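Local coordinates for protein spherulin-4 (Aspergillus clavatus, PDB 5C5G) that is probably a glycoside hydrolase with a (beta/alpha) barrel fold, related to the Sph3 enzyme required for galactosaminogalactan biosynthesis in Aspergillus fumigatus, at residues A[93-96]-A[97-101]; A[125-128]-A[129-133]. All coordinates share one frame; numbering follows the deposited sequence.

Contact 1. Residues A[93-96]-A[97-101]; sequences IETY and AAWPT
Tyr96 and Trp99 form a T-shaped (edge-to-face) pair within helix 86-103, which links strands 71-78 and 112-116 of the (beta/alpha) barrel in a beta-alpha-beta crossover. The edge of the tyrosine ring points at one face of the indole. The centroid of the Tyr96 ring lies 4.8 Å from that of the six-membered ring of Trp99, with the planes at 68°. Tyr96 CE1 is 3.5 Å from Trp99 CH2. The five-membered ring is used as well. Tyr96 CA sits 4.0 Å from its centroid, almost on the normal, as a CH-pi contact. The first torsion of Tyr96 (chi1 -75°) sets CG beside its own backbone N, and the two aromatic side chains leave the helix side by side in the same direction.

Both rings are buried against the barrel. Each touches Ile42 of strand 38-42, and Tyr96 also meets Ile113 of strand 112-116. Tyr96 OH is hydrogen-bonded to Tyr76 O, which ties the helix to a residue that binds N-acetyl-D-galactosamine.

The backbone beneath changes pattern. Ala97 N bonds to Ile93 O at 3.0 Å, in the usual i to i-4 way. Ala98 N bonds to Glu94 O and, weakly, to Thr95 O. The helix kinks at Pro100 and Thr101, whose N atoms have no bond to the turn before. Just before it, Trp99 N bonds to Tyr96 O at 3.1 Å, three residues back, with the donor 65° out of the carbonyl plane. Within the kink, Thr101 OG1 donates to Ala98 O at 2.9 Å.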
loop_
_atom_site.group_PDB
_atom_site.type_symbol
_atom_site.label_atom_id
_atom_site.label_comp_id
_atom_site.label_asym_id
_atom_site.label_seq_id
_atom_site.Cartn_x
_atom_site.Cartn_y
_atom_site.Cartn_z
ATOM N N ILE A 93 9.793 -9.296 -9.075
ATOM C CA ILE A 93 8.579 -8.970 -9.819
ATOM C C ILE A 93 8.083 -10.204 -10.561
ATOM O O ILE A 93 6.888 -10.540 -10.530
ATOM C CB ILE A 93 8.847 -7.848 -10.842
ATOM C CG1 ILE A 93 9.215 -6.534 -10.133
ATOM C CG2 ILE A 93 7.628 -7.642 -11.726
ATOM C CD1 ILE A 93 9.781 -5.475 -11.077
ATOM N N GLU A 94 8.988 -10.856 -11.272
ATOM C CA GLU A 94 8.639 -12.011 -12.092
ATOM C C GLU A 94 8.177 -13.193 -11.254
ATOM O O GLU A 94 7.370 -14.000 -11.698
ATOM C CB GLU A 94 9.812 -12.392 -12.990
ATOM C CG GLU A 94 10.015 -11.334 -14.072
ATOM C CD GLU A 94 11.153 -11.626 -15.009
ATOM O OE1 GLU A 94 11.948 -12.542 -14.715
ATOM O OE2 GLU A 94 11.238 -10.929 -16.048
ATOM N N THR A 95 8.696 -13.313 -10.048
ATOM C CA THR A 95 8.287 -14.387 -9.146
ATOM C C THR A 95 6.818 -14.203 -8.786
ATOM O O THR A 95 6.014 -15.121 -8.930
ATOM C CB THR A 95 9.185 -14.416 -7.889
ATOM O OG1 THR A 95 10.547 -14.671 -8.277
ATOM C CG2 THR A 95 8.755 -15.505 -6.939
ATOM N N TYR A 96 6.438 -13.013 -8.332
ATOM C CA TYR A 96 5.020 -12.756 -8.071
ATOM C C TYR A 96 4.178 -12.992 -9.317
ATOM O O TYR A 96 3.089 -13.582 -9.247
ATOM C CB TYR A 96 4.792 -11.317 -7.624
ATOM C CG TYR A 96 5.200 -10.958 -6.209
ATOM C CD1 TYR A 96 4.574 -11.510 -5.099
ATOM C CD2 TYR A 96 6.216 -10.040 -5.991
ATOM C CE1 TYR A 96 4.937 -11.156 -3.822
ATOM C CE2 TYR A 96 6.591 -9.677 -4.729
ATOM C CZ TYR A 96 5.945 -10.232 -3.631
ATOM O OH TYR A 96 6.279 -9.909 -2.343
ATOM N N ALA A 97 4.647 -12.507 -10.460
ATOM C CA ALA A 97 3.861 -12.614 -11.673
ATOM C C ALA A 97 3.582 -14.060 -12.053
ATOM O O ALA A 97 2.539 -14.353 -12.615
ATOM C CB ALA A 97 4.562 -11.921 -12.814
ATOM N N ALA A 98 4.534 -14.950 -11.764
ATOM C CA ALA A 98 4.407 -16.349 -12.144
ATOM C C ALA A 98 3.608 -17.154 -11.145
ATOM O O ALA A 98 3.315 -18.313 -11.412
ATOM C CB ALA A 98 5.779 -16.977 -12.354
ATOM N N TRP A 99 3.234 -16.565 -10.010
ATOM C CA TRP A 99 2.469 -17.292 -9.002
ATOM C C TRP A 99 1.259 -18.083 -9.540
ATOM O O TRP A 99 1.106 -19.252 -9.203
ATOM C CB TRP A 99 2.023 -16.350 -7.878
ATOM C CG TRP A 99 3.037 -16.108 -6.800
ATOM C CD1 TRP A 99 4.297 -16.606 -6.713
ATOM C CD2 TRP A 99 2.839 -15.314 -5.625
ATOM N NE1 TRP A 99 4.905 -16.179 -5.549
ATOM C CE2 TRP A 99 4.022 -15.383 -4.864
ATOM C CE3 TRP A 99 1.765 -14.556 -5.141
ATOM C CZ2 TRP A 99 4.159 -14.732 -3.632
ATOM C CZ3 TRP A 99 1.902 -13.913 -3.926
ATOM C CH2 TRP A 99 3.088 -14.012 -3.184
ATOM N N PRO A 100 0.383 -17.462 -10.347
ATOM C CA PRO A 100 -0.819 -18.206 -10.753
ATOM C C PRO A 100 -0.496 -19.366 -11.680
ATOM O O PRO A 100 -1.157 -20.404 -11.601
ATOM C CB PRO A 100 -1.678 -17.148 -11.457
ATOM C CG PRO A 100 -0.752 -16.027 -11.752
ATOM C CD PRO A 100 0.288 -16.036 -10.687
ATOM N N THR A 101 0.531 -19.230 -12.513
ATOM C CA THR A 101 0.900 -20.323 -13.408
ATOM C C THR A 101 1.694 -21.399 -12.661
ATOM O O THR A 101 1.482 -22.588 -12.868
ATOM C CB THR A 101 1.677 -19.826 -14.629
ATOM O OG1 THR A 101 2.781 -19.027 -14.218
ATOM C CG2 THR A 101 0.784 -18.997 -15.506
#

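Contact 2. Residues A[125-128]-A[129-133]; sequences DILA and YLREL
Ile126 and Leu130 share a first torsion of -66°, which puts Ile126 CG2 anti to the backbone N and Leu130 CG anti to the carbonyl carbon. The two side chains run side by side and point the same way. Ile126 CG2 meets Leu130 CD1 at 4.1 Å.

A second i to i+4 pair follows one residue on. Leu127 and Arg131 cross at a slant. The aliphatic part of the arginine does the touching, with Arg131 CD 3.8 Å from Leu127 CG. The Arg131 chain bends at its third torsion, about the CG-CD bond, which turns NE out of line with the aliphatic part.

These pairs stand on helix 124-139, the crossover between strands 112-116 and 148-152 of the TIM barrel. Its backbone is regular here. Leu130 N bonds to Ile126 O at 2.9 Å, nearly along the C=O axis, with an N-H...O angle of 167°. Arg131 N bonds to Leu127 O at 2.9 Å. Tyr129 N and Glu132 N bond in the same way to Asp125 O and Ala128 O. At the start of the helix, Asp123 OD2 accepts a hydrogen bond from Asp125 N and a weak one from Ile126 N.

The sides of the helix have different surroundings. Tyr129 reaches toward helix 86-103, where it touches Val89, and its OH is hydrogen-bonded to Arg84 O. Ile126 packs on Pro119 and Tyr161. Leu130 is buried, while Ala128, Arg131 and Glu132 are exposed. Glu132 still touches Ile86 of helix 86-103. The chemistry is that of an amphipathic helix in this sense: main-chain hydrogen bonds hold the turns, Leu130, Ile126 and Tyr129 pack inward or on neighbours, and the charged residues Arg131 and Glu132 are exposed.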
loop_
_atom_site.group_PDB
_atom_site.type_symbol
_atom_site.label_atom_id
_atom_site.label_comp_id
_atom_site.label_asym_id
_atom_site.label_seq_id
_atom_site.Cartn_x
_atom_site.Cartn_y
_atom_site.Cartn_z
ATOM N N ASP A 125 19.415 8.995 -13.600
ATOM C CA ASP A 125 19.638 7.548 -13.666
ATOM C C ASP A 125 18.608 6.827 -12.810
ATOM O O ASP A 125 18.155 5.726 -13.133
ATOM C CB ASP A 125 21.036 7.160 -13.174
ATOM C CG ASP A 125 22.135 7.563 -14.132
ATOM O OD1 ASP A 125 21.818 8.049 -15.235
ATOM O OD2 ASP A 125 23.319 7.375 -13.775
ATOM N N ILE A 126 18.249 7.431 -11.683
ATOM C CA ILE A 126 17.224 6.851 -10.836
ATOM C C ILE A 126 15.878 6.894 -11.544
ATOM O O ILE A 126 15.126 5.927 -11.519
ATOM C CB ILE A 126 17.123 7.566 -9.485
ATOM C CG1 ILE A 126 18.414 7.340 -8.696
ATOM C CG2 ILE A 126 15.915 7.082 -8.705
ATOM C CD1 ILE A 126 18.513 8.138 -7.417
ATOM N N LEU A 127 15.568 8.018 -12.180
ATOM C CA LEU A 127 14.326 8.102 -12.932
ATOM C C LEU A 127 14.263 6.989 -13.985
ATOM O O LEU A 127 13.245 6.338 -14.138
ATOM C CB LEU A 127 14.178 9.476 -13.587
ATOM C CG LEU A 127 12.904 9.649 -14.416
ATOM C CD1 LEU A 127 11.644 9.557 -13.567
ATOM C CD2 LEU A 127 12.933 10.962 -15.181
ATOM N N ALA A 128 15.360 6.755 -14.700
ATOM C CA ALA A 128 15.399 5.704 -15.710
ATOM C C ALA A 128 15.173 4.315 -15.105
ATOM O O ALA A 128 14.476 3.469 -15.678
ATOM C CB ALA A 128 16.733 5.749 -16.472
ATOM N N TYR A 129 15.745 4.091 -13.932
ATOM C CA TYR A 129 15.584 2.837 -13.204
ATOM C C TYR A 129 14.132 2.641 -12.829
ATOM O O TYR A 129 13.567 1.567 -13.067
ATOM C CB TYR A 129 16.474 2.892 -11.966
ATOM C CG TYR A 129 16.452 1.783 -10.923
ATOM C CD1 TYR A 129 15.483 1.745 -9.934
ATOM C CD2 TYR A 129 17.486 0.863 -10.849
ATOM C CE1 TYR A 129 15.512 0.783 -8.944
ATOM C CE2 TYR A 129 17.524 -0.100 -9.856
ATOM C CZ TYR A 129 16.536 -0.128 -8.909
ATOM O OH TYR A 129 16.579 -1.053 -7.901
ATOM N N LEU A 130 13.500 3.660 -12.259
ATOM C CA LEU A 130 12.104 3.536 -11.863
ATOM C C LEU A 130 11.197 3.362 -13.067
ATOM O O LEU A 130 10.239 2.582 -13.022
ATOM C CB LEU A 130 11.657 4.735 -11.036
ATOM C CG LEU A 130 12.349 4.873 -9.671
ATOM C CD1 LEU A 130 11.942 6.163 -8.992
ATOM C CD2 LEU A 130 12.028 3.683 -8.767
ATOM N N ARG A 131 11.485 4.059 -14.160
ATOM C CA ARG A 131 10.672 3.907 -15.364
ATOM C C ARG A 131 10.792 2.502 -15.942
ATOM O O ARG A 131 9.802 1.917 -16.411
ATOM C CB ARG A 131 11.060 4.952 -16.413
ATOM C CG ARG A 131 10.511 6.352 -16.110
ATOM C CD ARG A 131 11.175 7.451 -16.970
ATOM N NE ARG A 131 10.973 7.346 -18.427
ATOM C CZ ARG A 131 9.883 7.752 -19.070
ATOM N NH1 ARG A 131 8.852 8.239 -18.392
ATOM N NH2 ARG A 131 9.811 7.658 -20.397
ATOM N N GLU A 132 12.001 1.950 -15.913
ATOM C CA GLU A 132 12.195 0.582 -16.363
ATOM C C GLU A 132 11.380 -0.386 -15.510
ATOM O O GLU A 132 10.748 -1.305 -16.030
ATOM C CB GLU A 132 13.676 0.184 -16.342
ATOM C CG GLU A 132 13.890 -1.247 -16.809
ATOM C CD GLU A 132 15.324 -1.601 -17.122
ATOM O OE1 GLU A 132 16.182 -0.697 -17.168
ATOM O OE2 GLU A 132 15.582 -2.804 -17.338
ATOM N N LEU A 133 11.384 -0.193 -14.204
ATOM C CA LEU A 133 10.601 -1.056 -13.333
ATOM C C LEU A 133 9.124 -0.986 -13.644
ATOM O O LEU A 133 8.449 -2.014 -13.626
ATOM C CB LEU A 133 10.849 -0.739 -11.864
ATOM C CG LEU A 133 12.247 -1.095 -11.362
ATOM C CD1 LEU A 133 12.334 -0.772 -9.875
ATOM C CD2 LEU A 133 12.629 -2.560 -11.624
#

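How the contacts relate
Contacts 1 and 2 lie on consecutive helices of the barrel, 86-103 and 124-139, with strand 112-116 between them in sequence. Their centres are about 21 Å apart. The two meet directly where Ile93 CD1 of contact 1 packs on Leu133 CD2 of contact 2 at 4.1 Å. Contact 1 is buried and contact 2 lies near the surface. Their relation to the sugar-binding residues differs too. The side chain of Tyr96 comes within about 4 Å of that of Tyr76 and about 8 Å of that of Tyr15. In contact 2, the side chain of Leu130 stays about 10 Å from that of Asp116.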